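Local coordinates for protein GDP-L-fucose synthase (Campylobacter jejuni subsp. jejuni serotype O:2, PDB 7M13) that acts as a GDP-D-glycero-L-gluco-heptose synthase, an NADPH-dependent enzyme that supplies a nucleotide-activated sugar for the capsular polysaccharide of the bacterium, at residues 26-29 and 35-38; 93-98 and 152-157; 265-268 and 274-277; 295-300 and 337-342. All blocks are in the same frame, centred on the assembly; numbering follows the deposited sequence.

Contact 1: 26-29 and 35-38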
loop_
_atom_site.group_PDB
_atom_site.type_symbol
_atom_site.label_atom_id
_atom_site.label_comp_id
_atom_site.label_asym_id
_atom_site.label_seq_id
_atom_site.Cartn_x
_atom_site.Cartn_y
_atom_site.Cartn_z
ATOM N N GLU B 26 10.980 29.085 1.027
ATOM C CA GLU B 26 11.864 30.196 0.549
ATOM C C GLU B 26 11.618 30.518 -0.927
ATOM O O GLU B 26 11.599 31.707 -1.304
ATOM C CB GLU B 26 13.327 29.849 0.802
ATOM C CG GLU B 26 13.677 29.878 2.272
ATOM C CD GLU B 26 15.095 29.423 2.575
ATOM O OE1 GLU B 26 15.757 28.857 1.655
ATOM O OE2 GLU B 26 15.516 29.598 3.742
ATOM N N ASN B 27 11.515 29.519 -1.790
ATOM C CA ASN B 27 11.334 29.703 -3.243
ATOM C C ASN B 27 9.943 30.297 -3.536
ATOM O O ASN B 27 9.834 31.173 -4.395
ATOM C CB ASN B 27 11.557 28.391 -3.984
ATOM C CG ASN B 27 13.024 28.196 -4.264
ATOM O OD1 ASN B 27 13.521 28.806 -5.208
ATOM N ND2 ASN B 27 13.730 27.481 -3.401
ATOM N N LEU B 28 8.893 29.882 -2.824
ATOM C CA LEU B 28 7.551 30.486 -3.000
ATOM C C LEU B 28 7.602 31.974 -2.588
ATOM O O LEU B 28 7.124 32.761 -3.386
ATOM C CB LEU B 28 6.547 29.693 -2.170
ATOM C CG LEU B 28 6.181 28.346 -2.779
ATOM C CD1 LEU B 28 5.506 27.497 -1.740
ATOM C CD2 LEU B 28 5.295 28.524 -4.004
ATOM N N GLN B 29 8.166 32.284 -1.424
ATOM C CA GLN B 29 8.239 33.700 -0.942
ATOM C C GLN B 29 8.992 34.516 -2.000
ATOM O O GLN B 29 8.555 35.654 -2.353
ATOM C CB GLN B 29 8.834 33.731 0.453
ATOM C CG GLN B 29 7.839 33.277 1.507
ATOM C CD GLN B 29 8.422 33.101 2.887
ATOM O OE1 GLN B 29 9.627 32.905 3.063
ATOM N NE2 GLN B 29 7.552 33.093 3.874
ATOM N N ASN B 35 1.080 33.826 0.865
ATOM C CA ASN B 35 -0.125 33.427 1.637
ATOM C C ASN B 35 0.024 31.946 2.011
ATOM O O ASN B 35 -0.727 31.102 1.500
ATOM C CB ASN B 35 -1.414 33.651 0.867
ATOM C CG ASN B 35 -2.661 33.459 1.701
ATOM O OD1 ASN B 35 -2.569 33.383 2.940
ATOM N ND2 ASN B 35 -3.794 33.360 1.026
ATOM N N LEU B 36 1.014 31.660 2.820
ATOM C CA LEU B 36 1.378 30.281 3.199
ATOM C C LEU B 36 0.752 29.946 4.529
ATOM O O LEU B 36 0.619 30.808 5.421
ATOM C CB LEU B 36 2.893 30.140 3.263
ATOM C CG LEU B 36 3.672 30.602 2.033
ATOM C CD1 LEU B 36 5.153 30.349 2.223
ATOM C CD2 LEU B 36 3.157 29.990 0.738
ATOM N N VAL B 37 0.425 28.671 4.701
ATOM C CA VAL B 37 -0.021 28.188 6.029
ATOM C C VAL B 37 0.925 27.065 6.397
ATOM O O VAL B 37 1.173 26.160 5.542
ATOM C CB VAL B 37 -1.517 27.825 6.061
ATOM C CG1 VAL B 37 -1.907 26.819 4.999
ATOM C CG2 VAL B 37 -1.931 27.343 7.446
ATOM N N LEU B 38 1.518 27.188 7.567
ATOM C CA LEU B 38 2.650 26.385 8.058
ATOM C C LEU B 38 2.292 25.916 9.465
ATOM O O LEU B 38 1.894 26.743 10.279
ATOM C CB LEU B 38 3.915 27.236 8.031
ATOM C CG LEU B 38 4.259 27.944 6.722
ATOM C CD1 LEU B 38 5.471 28.838 6.930
ATOM C CD2 LEU B 38 4.514 26.951 5.590
#

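Contact 2: 93-98 and 152-157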
loop_
_atom_site.group_PDB
_atom_site.type_symbol
_atom_site.label_atom_id
_atom_site.label_comp_id
_atom_site.label_asym_id
_atom_site.label_seq_id
_atom_site.Cartn_x
_atom_site.Cartn_y
_atom_site.Cartn_z
ATOM N N ASN B 93 -4.239 10.890 5.504
ATOM C CA ASN B 93 -4.920 12.027 6.165
ATOM C C ASN B 93 -4.834 13.278 5.284
ATOM O O ASN B 93 -5.858 13.955 5.094
ATOM C CB ASN B 93 -4.308 12.286 7.530
ATOM C CG ASN B 93 -4.623 11.228 8.577
ATOM O OD1 ASN B 93 -5.583 10.481 8.432
ATOM N ND2 ASN B 93 -3.796 11.200 9.610
ATOM N N VAL B 94 -3.670 13.578 4.717
ATOM C CA VAL B 94 -3.532 14.843 3.948
ATOM C C VAL B 94 -4.230 14.691 2.597
ATOM O O VAL B 94 -4.970 15.584 2.193
ATOM C CB VAL B 94 -2.049 15.215 3.814
ATOM C CG1 VAL B 94 -1.832 16.350 2.842
ATOM C CG2 VAL B 94 -1.483 15.533 5.190
ATOM N N ILE B 95 -4.081 13.556 1.923
ATOM C CA ILE B 95 -4.655 13.410 0.571
ATOM C C ILE B 95 -6.189 13.388 0.684
ATOM O O ILE B 95 -6.884 14.102 -0.050
ATOM C CB ILE B 95 -4.099 12.183 -0.154
ATOM C CG1 ILE B 95 -2.618 12.366 -0.460
ATOM C CG2 ILE B 95 -4.906 11.930 -1.416
ATOM C CD1 ILE B 95 -1.915 11.084 -0.854
ATOM N N HIS B 96 -6.745 12.579 1.589
ATOM C CA HIS B 96 -8.213 12.468 1.678
ATOM C C HIS B 96 -8.813 13.806 2.138
ATOM O O HIS B 96 -9.851 14.194 1.580
ATOM C CB HIS B 96 -8.630 11.321 2.604
ATOM C CG HIS B 96 -10.096 11.168 2.658
ATOM N ND1 HIS B 96 -10.761 10.666 1.588
ATOM C CD2 HIS B 96 -11.016 11.455 3.609
ATOM C CE1 HIS B 96 -12.061 10.632 1.870
ATOM N NE2 HIS B 96 -12.242 11.098 3.098
ATOM N N ASN B 97 -8.229 14.445 3.152
ATOM C CA ASN B 97 -8.795 15.722 3.664
ATOM C C ASN B 97 -8.575 16.852 2.664
ATOM O O ASN B 97 -9.422 17.732 2.590
ATOM C CB ASN B 97 -8.348 16.027 5.087
ATOM C CG ASN B 97 -9.054 15.074 6.026
ATOM O OD1 ASN B 97 -10.269 15.229 6.245
ATOM N ND2 ASN B 97 -8.380 14.003 6.433
ATOM N N SER B 98 -7.609 16.740 1.757
ATOM C CA SER B 98 -7.458 17.701 0.636
ATOM C C SER B 98 -8.651 17.530 -0.301
ATOM O O SER B 98 -9.275 18.516 -0.663
ATOM C CB SER B 98 -6.159 17.496 -0.102
ATOM O OG SER B 98 -5.049 17.870 0.675
ATOM N N GLU B 152 -3.147 8.914 -7.729
ATOM C CA GLU B 152 -3.665 8.575 -9.058
ATOM C C GLU B 152 -5.118 8.133 -8.914
ATOM O O GLU B 152 -5.971 8.444 -9.809
ATOM C CB GLU B 152 -2.815 7.470 -9.661
ATOM C CG GLU B 152 -3.287 6.998 -11.009
ATOM C CD GLU B 152 -2.405 5.871 -11.486
ATOM O OE1 GLU B 152 -2.576 4.705 -10.992
ATOM O OE2 GLU B 152 -1.512 6.175 -12.328
ATOM N N SER B 153 -5.428 7.339 -7.891
ATOM C CA SER B 153 -6.799 6.773 -7.759
ATOM C C SER B 153 -7.821 7.891 -7.486
ATOM O O SER B 153 -8.938 7.851 -8.011
ATOM C CB SER B 153 -6.835 5.734 -6.680
ATOM O OG SER B 153 -5.931 4.672 -6.978
ATOM N N TYR B 154 -7.465 8.890 -6.690
ATOM C CA TYR B 154 -8.314 10.092 -6.466
ATOM C C TYR B 154 -8.493 10.833 -7.796
ATOM O O TYR B 154 -9.615 11.265 -8.154
ATOM C CB TYR B 154 -7.759 10.981 -5.354
ATOM C CG TYR B 154 -8.256 10.557 -3.995
ATOM C CD1 TYR B 154 -7.693 9.495 -3.327
ATOM C CD2 TYR B 154 -9.425 11.090 -3.470
ATOM C CE1 TYR B 154 -8.190 9.071 -2.106
ATOM C CE2 TYR B 154 -9.938 10.666 -2.258
ATOM C CZ TYR B 154 -9.332 9.631 -1.576
ATOM O OH TYR B 154 -9.833 9.143 -0.384
ATOM N N ASN B 155 -7.425 10.937 -8.573
ATOM C CA ASN B 155 -7.498 11.673 -9.854
ATOM C C ASN B 155 -8.511 10.962 -10.769
ATOM O O ASN B 155 -9.309 11.606 -11.469
ATOM C CB ASN B 155 -6.123 11.728 -10.502
ATOM C CG ASN B 155 -5.125 12.577 -9.718
ATOM O OD1 ASN B 155 -5.483 13.335 -8.792
ATOM N ND2 ASN B 155 -3.863 12.433 -10.074
ATOM N N ILE B 156 -8.474 9.636 -10.790
ATOM C CA ILE B 156 -9.344 8.859 -11.696
ATOM C C ILE B 156 -10.781 8.880 -11.175
ATOM O O ILE B 156 -11.715 9.126 -11.968
ATOM C CB ILE B 156 -8.810 7.433 -11.859
ATOM C CG1 ILE B 156 -7.470 7.435 -12.593
ATOM C CG2 ILE B 156 -9.836 6.552 -12.567
ATOM C CD1 ILE B 156 -6.756 6.117 -12.586
ATOM N N GLN B 157 -10.998 8.547 -9.912
ATOM C CA GLN B 157 -12.385 8.391 -9.415
ATOM C C GLN B 157 -13.041 9.764 -9.268
ATOM O O GLN B 157 -14.250 9.885 -9.603
ATOM C CB GLN B 157 -12.436 7.645 -8.083
ATOM C CG GLN B 157 -13.846 7.618 -7.516
ATOM C CD GLN B 157 -14.024 6.782 -6.269
ATOM O OE1 GLN B 157 -13.074 6.164 -5.763
ATOM N NE2 GLN B 157 -15.235 6.792 -5.719
#

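Contact 3: 265-268 and 274-277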
loop_
_atom_site.group_PDB
_atom_site.type_symbol
_atom_site.label_atom_id
_atom_site.label_comp_id
_atom_site.label_asym_id
_atom_site.label_seq_id
_atom_site.Cartn_x
_atom_site.Cartn_y
_atom_site.Cartn_z
ATOM N N ASP B 265 -2.595 15.932 -18.499
ATOM C CA ASP B 265 -1.312 15.929 -19.259
ATOM C C ASP B 265 -0.611 14.576 -19.130
ATOM O O ASP B 265 0.226 14.235 -19.984
ATOM C CB ASP B 265 -0.403 17.071 -18.830
ATOM C CG ASP B 265 -1.043 18.446 -19.001
ATOM O OD1 ASP B 265 -1.668 18.691 -20.083
ATOM O OD2 ASP B 265 -0.969 19.262 -18.068
ATOM N N LEU B 266 -0.878 13.840 -18.052
ATOM C CA LEU B 266 -0.161 12.586 -17.744
ATOM C C LEU B 266 -0.849 11.365 -18.340
ATOM O O LEU B 266 -0.251 10.280 -18.306
ATOM C CB LEU B 266 -0.082 12.463 -16.215
ATOM C CG LEU B 266 0.687 13.603 -15.569
ATOM C CD1 LEU B 266 0.558 13.551 -14.053
ATOM C CD2 LEU B 266 2.153 13.568 -15.958
ATOM N N ILE B 267 -2.078 11.498 -18.824
ATOM C CA ILE B 267 -2.761 10.342 -19.461
ATOM C C ILE B 267 -3.003 10.659 -20.946
ATOM O O ILE B 267 -3.673 9.857 -21.586
ATOM C CB ILE B 267 -4.048 10.010 -18.697
ATOM C CG1 ILE B 267 -5.094 11.111 -18.861
ATOM C CG2 ILE B 267 -3.714 9.727 -17.243
ATOM C CD1 ILE B 267 -6.450 10.778 -18.293
ATOM N N LYS B 268 -2.507 11.800 -21.437
ATOM C CA LYS B 268 -2.501 12.146 -22.888
ATOM C C LYS B 268 -1.532 11.203 -23.610
ATOM O O LYS B 268 -0.306 11.318 -23.378
ATOM C CB LYS B 268 -2.108 13.613 -23.089
ATOM C CG LYS B 268 -2.345 14.159 -24.492
ATOM C CD LYS B 268 -2.286 15.672 -24.557
ATOM C CE LYS B 268 -3.352 16.349 -23.715
ATOM N NZ LYS B 268 -3.313 17.826 -23.858
ATOM N N ASN B 274 0.869 4.412 -13.655
ATOM C CA ASN B 274 2.255 4.907 -13.605
ATOM C C ASN B 274 2.264 6.379 -14.018
ATOM O O ASN B 274 3.133 6.818 -14.813
ATOM C CB ASN B 274 3.168 4.030 -14.459
ATOM C CG ASN B 274 3.254 2.621 -13.908
ATOM O OD1 ASN B 274 3.350 2.420 -12.701
ATOM N ND2 ASN B 274 3.244 1.633 -14.792
ATOM N N THR B 275 1.351 7.149 -13.447
ATOM C CA THR B 275 1.253 8.601 -13.700
ATOM C C THR B 275 2.085 9.436 -12.750
ATOM O O THR B 275 2.001 10.675 -12.837
ATOM C CB THR B 275 -0.197 9.058 -13.716
ATOM O OG1 THR B 275 -0.820 8.771 -12.466
ATOM C CG2 THR B 275 -0.960 8.452 -14.863
ATOM N N HIS B 276 2.841 8.802 -11.856
ATOM C CA HIS B 276 3.897 9.494 -11.100
ATOM C C HIS B 276 4.980 9.964 -12.066
ATOM O O HIS B 276 5.036 9.482 -13.228
ATOM C CB HIS B 276 4.470 8.598 -10.008
ATOM C CG HIS B 276 4.999 7.297 -10.462
ATOM N ND1 HIS B 276 4.190 6.258 -10.808
ATOM C CD2 HIS B 276 6.281 6.892 -10.653
ATOM C CE1 HIS B 276 4.949 5.235 -11.187
ATOM N NE2 HIS B 276 6.233 5.605 -11.102
ATOM N N ILE B 277 5.807 10.905 -11.619
ATOM C CA ILE B 277 6.866 11.491 -12.493
ATOM C C ILE B 277 8.174 11.457 -11.737
ATOM O O ILE B 277 8.280 12.064 -10.670
ATOM C CB ILE B 277 6.532 12.947 -12.854
ATOM C CG1 ILE B 277 5.070 13.174 -13.239
ATOM C CG2 ILE B 277 7.492 13.439 -13.912
ATOM C CD1 ILE B 277 4.706 14.628 -13.323
#

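Contact 4: 295-300 and 337-342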
loop_
_atom_site.group_PDB
_atom_site.type_symbol
_atom_site.label_atom_id
_atom_site.label_comp_id
_atom_site.label_asym_id
_atom_site.label_seq_id
_atom_site.Cartn_x
_atom_site.Cartn_y
_atom_site.Cartn_z
ATOM N N LYS B 295 35.908 17.388 -1.358
ATOM C CA LYS B 295 37.301 17.640 -0.882
ATOM C C LYS B 295 37.807 18.970 -1.449
ATOM O O LYS B 295 38.360 19.797 -0.674
ATOM C CB LYS B 295 38.231 16.492 -1.285
ATOM C CG LYS B 295 39.668 16.664 -0.803
ATOM C CD LYS B 295 40.672 15.684 -1.376
ATOM C CE LYS B 295 42.101 16.137 -1.133
ATOM N NZ LYS B 295 43.086 15.123 -1.590
ATOM N N ASN B 296 37.598 19.191 -2.745
ATOM C CA ASN B 296 38.129 20.371 -3.474
ATOM C C ASN B 296 37.366 21.622 -3.035
ATOM O O ASN B 296 38.002 22.689 -2.906
ATOM C CB ASN B 296 38.142 20.098 -4.979
ATOM C CG ASN B 296 39.111 18.981 -5.323
ATOM O OD1 ASN B 296 38.954 18.294 -6.333
ATOM N ND2 ASN B 296 40.109 18.770 -4.474
ATOM N N ILE B 297 36.056 21.507 -2.784
ATOM C CA ILE B 297 35.212 22.660 -2.357
ATOM C C ILE B 297 35.558 23.033 -0.911
ATOM O O ILE B 297 35.647 24.239 -0.618
ATOM C CB ILE B 297 33.713 22.353 -2.553
ATOM C CG1 ILE B 297 33.410 22.213 -4.045
ATOM C CG2 ILE B 297 32.844 23.415 -1.888
ATOM C CD1 ILE B 297 32.026 21.679 -4.368
ATOM N N VAL B 298 35.774 22.034 -0.057
ATOM C CA VAL B 298 36.103 22.248 1.383
ATOM C C VAL B 298 37.544 22.756 1.498
ATOM O O VAL B 298 37.828 23.528 2.428
ATOM C CB VAL B 298 35.864 20.964 2.193
ATOM C CG1 VAL B 298 36.519 21.020 3.569
ATOM C CG2 VAL B 298 34.371 20.682 2.314
ATOM N N GLY B 299 38.413 22.347 0.578
ATOM C CA GLY B 299 39.846 22.698 0.607
ATOM C C GLY B 299 40.607 21.845 1.609
ATOM O O GLY B 299 41.597 22.326 2.146
ATOM N N PHE B 300 40.180 20.604 1.849
ATOM C CA PHE B 300 40.917 19.635 2.697
ATOM C C PHE B 300 42.179 19.185 1.952
ATOM O O PHE B 300 42.082 18.865 0.745
ATOM C CB PHE B 300 40.023 18.454 3.065
ATOM C CG PHE B 300 40.691 17.359 3.849
ATOM C CD1 PHE B 300 41.261 17.610 5.087
ATOM C CD2 PHE B 300 40.738 16.068 3.355
ATOM C CE1 PHE B 300 41.842 16.585 5.815
ATOM C CE2 PHE B 300 41.315 15.042 4.088
ATOM C CZ PHE B 300 41.881 15.306 5.314
ATOM N N ASP B 337 28.232 23.046 -8.295
ATOM C CA ASP B 337 27.655 24.369 -7.967
ATOM C C ASP B 337 26.761 24.210 -6.737
ATOM O O ASP B 337 26.854 25.030 -5.843
ATOM C CB ASP B 337 26.913 24.974 -9.156
ATOM C CG ASP B 337 27.836 25.391 -10.290
ATOM O OD1 ASP B 337 28.977 25.817 -9.994
ATOM O OD2 ASP B 337 27.416 25.279 -11.456
ATOM N N GLY B 338 25.960 23.148 -6.672
ATOM C CA GLY B 338 25.009 22.960 -5.562
ATOM C C GLY B 338 25.743 22.708 -4.261
ATOM O O GLY B 338 25.312 23.217 -3.221
ATOM N N ILE B 339 26.823 21.938 -4.299
ATOM C CA ILE B 339 27.614 21.599 -3.086
ATOM C C ILE B 339 28.277 22.888 -2.574
ATOM O O ILE B 339 28.320 23.083 -1.344
ATOM C CB ILE B 339 28.655 20.500 -3.360
ATOM C CG1 ILE B 339 28.001 19.164 -3.723
ATOM C CG2 ILE B 339 29.570 20.316 -2.165
ATOM C CD1 ILE B 339 28.963 18.137 -4.273
ATOM N N LYS B 340 28.749 23.741 -3.490
ATOM C CA LYS B 340 29.296 25.077 -3.136
ATOM C C LYS B 340 28.223 25.885 -2.392
ATOM O O LYS B 340 28.539 26.395 -1.292
ATOM C CB LYS B 340 29.779 25.818 -4.380
ATOM C CG LYS B 340 31.183 25.473 -4.846
ATOM C CD LYS B 340 31.719 26.494 -5.832
ATOM C CE LYS B 340 33.182 26.297 -6.159
ATOM N NZ LYS B 340 33.414 26.326 -7.622
ATOM N N MET B 341 27.002 25.991 -2.950
ATOM C CA MET B 341 25.895 26.757 -2.322
ATOM C C MET B 341 25.686 26.216 -0.902
ATOM O O MET B 341 25.503 27.028 0.026
ATOM C CB MET B 341 24.582 26.639 -3.109
ATOM C CG MET B 341 24.656 27.115 -4.549
ATOM S SD MET B 341 23.172 26.588 -5.492
ATOM C CE MET B 341 21.972 27.694 -4.754
ATOM N N MET B 342 25.663 24.883 -0.744
ATOM C CA MET B 342 25.378 24.204 0.541
ATOM C C MET B 342 26.514 24.501 1.538
ATOM O O MET B 342 26.213 24.794 2.720
ATOM C CB MET B 342 25.213 22.693 0.330
ATOM C CG MET B 342 24.811 21.956 1.594
ATOM S SD MET B 342 24.368 20.199 1.346
ATOM C CE MET B 342 25.826 19.577 0.510
#

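Contact 1: 26-29 and 35-38
Gln29 brings its amide nitrogen NE2 to 4.0 Å from Leu36 CD1, a van der Waals contact between a polar group and a methyl. The same methyl lies equally far from Gln29 CG, and the glutamine thus offers its aliphatic stem as well as its amide. Its chain is extended beyond CG (chi2 172°), which brings both CG and NE2 up to Leu36 CD1, the two side chains meeting at a slant. A residue with a greasy stem and a polar end suits a place open to solvent. The contact contains no hydrogen bond and rests on Leu36, whose two methyl groups divide the work: while CD1 serves the glutamine, CD2 meets Leu28 CD1 at 4.2 Å, branch end against branch end. Together the segments belong to the first beta-alpha-beta unit of the Rossmann fold: strand 11-14, helix 19-30 and then strand 36-37, which lies parallel to the first strand. In this unit the helix packs against the sheet, and the two leucines supply part of the apolar filling between them. Leu28 is buried beneath the helix, touching Ile13, Phe33 and Ile255, and Leu36 also packs on Ile11; branched leucines fill such a helix-sheet interface closely. The backbones of Asn35 and Val37 both bond to Ile11, which fixes the strand against its neighbour. On the helix, Asn27 ND2 is held by the carbonyl oxygen of Ala23, one turn back, and by Asp248 OD1 of helix 247-260.

Contact 2: 93-98 and 152-157
His96 and Tyr154 supply the polar link between the two helices. His96 ND1 and Tyr154 OH are joined by a hydrogen bond of 2.7 Å that is moderately bent (152°). The hydroxyl sits at the edge of the imidazole, near its plane, where a ring nitrogen can bond. His96 reaches it with CG anti to the backbone N (chi1 -178°), and the long tyrosine spans the gap from the other helix. The two rings approach through their borders and are not stacked, with centroids 6.0 Å apart and planes at 68°.

The apolar component comes from Ile95, whose CG2 lies over one face of the Tyr154 ring, 4.2 Å from CD1; branching at CB sets this methyl close to the backbone.

Within helix 80-100, polar side chains return to their own backbone. Asn97 ND2 bonds to Asn93 O at 2.9 Å, in the carbonyl plane, while Ser98 OG reaches Val94 O at 2.7 Å from above that carbonyl's plane.

Helices 80-100 and 138-158 also face the second subunit, as in the four-helix dimer interface of this superfamily: Tyr85 of that subunit stacks on His96 and packs on Tyr154. One short polar bond thus satisfies both ND1 and the tyrosine hydroxyl in a buried interface and ties together the rotations of the two rings, one of which also carries the stack from the neighbouring subunit.

Contact 3: 265-268 and 274-277
Leu266 turns CG away from its carbonyl carbon (chi1 -61°), and Ile277 does the same with CG1 (chi1 -44°); these torsions direct Leu266 CD2 and Ile277 CD1 to each other, 3.8 Å apart. CD2 also lies 4.0 Å from Ile277 CG1, and the two side chains cross at about a right angle. The other leucine methyl, CD1, rests on the backbone, 3.4 Å from Thr275 O in a close van der Waals contact. Leucine suits the place because its fork serves both partners at once. Beside this pair, Ile267 and Thr275 lie alongside each other, pointing the same way, and touch through CG2 on each at 3.9 Å. Threonine shows two characters here: its methyl joins the apolar patch, while OG1 hydrogen-bonds to Glu152 OE2 on helix 138-158, which satisfies the polar end of a buried residue. Leu266 and Ile277 both extend this patch onto Ile163, and Lys323 and Ile324 of helix 322-326 touch Leu266 and Ile277 respectively. The loop leads from helix 263-266 into strand 277-278, which pairs in parallel with strand 162-171 of the Rossmann sheet through backbone bonds of Ile277 to Thr164 and Val166.

Contact 4: 295-300 and 337-342
Ile297 joins helix 287-298 to helix 335-347 in plain helix-helix packing, in the C-terminal part of the chain that in extended short-chain dehydrogenases contributes to the substrate-binding domain. From CB, which points toward the other helix, the side chain splits into two branches. The short one, CG2, rests on Lys340, 4.0 Å from its CG and 4.1 Å from its CA. The long one starts at CG1, also 4.0 Å from Lys340 CG, and ends in CD1, which touches Lys340 CG at 3.9 Å and Ile339 CB at 3.7 Å. Having CG1 anti to the carbonyl carbon (chi1 -66°) sends this long branch across the gap, where it meets the Ile339 chain at about a right angle. Both isoleucines suit a helix interface, since branching at CB gives them breadth close to the backbone. Lys340 suits the exposed edge of the helix pair: its methylene CG serves as an apolar surface while the residue as a whole is exposed. Tyr343, further along helix 335-347, also touches Ile297, and Val298 beside it packs on Leu189 of helix 184-199. Just beyond, helix 287-298 stops at Gly299, whose positive phi of 78° costs a residue without a side chain little; Lys295 O accepts both Gly299 N, at 2.8 Å, and Phe300 N. The tightest approach between the helices is between two methyl carbons, Ile297 CD1 and Ile339 CG2, at 3.6 Å.

In the fold
From the N terminus, contact 1 comes first and closes the short turn between helix 19-30 and strand 36-37. Contact 2 spans a longer excursion, from helix 80-100 through strand 105-111 to helix 138-158. Contact 3 again closes a short loop, from helix 263-266 to strand 277-278, and contact 4 draws helix 287-298 to helix 335-347. All four run in series; none nests in or crosses another. Contacts 1 to 3 tie together the Rossmann-type coenzyme-binding part, where contacts 2 and 3 touch through Glu152 and Thr275. Contact 4 lies in the C-terminal part that in relatives contributes to substrate binding, its centre about 41 Å from that of contact 2.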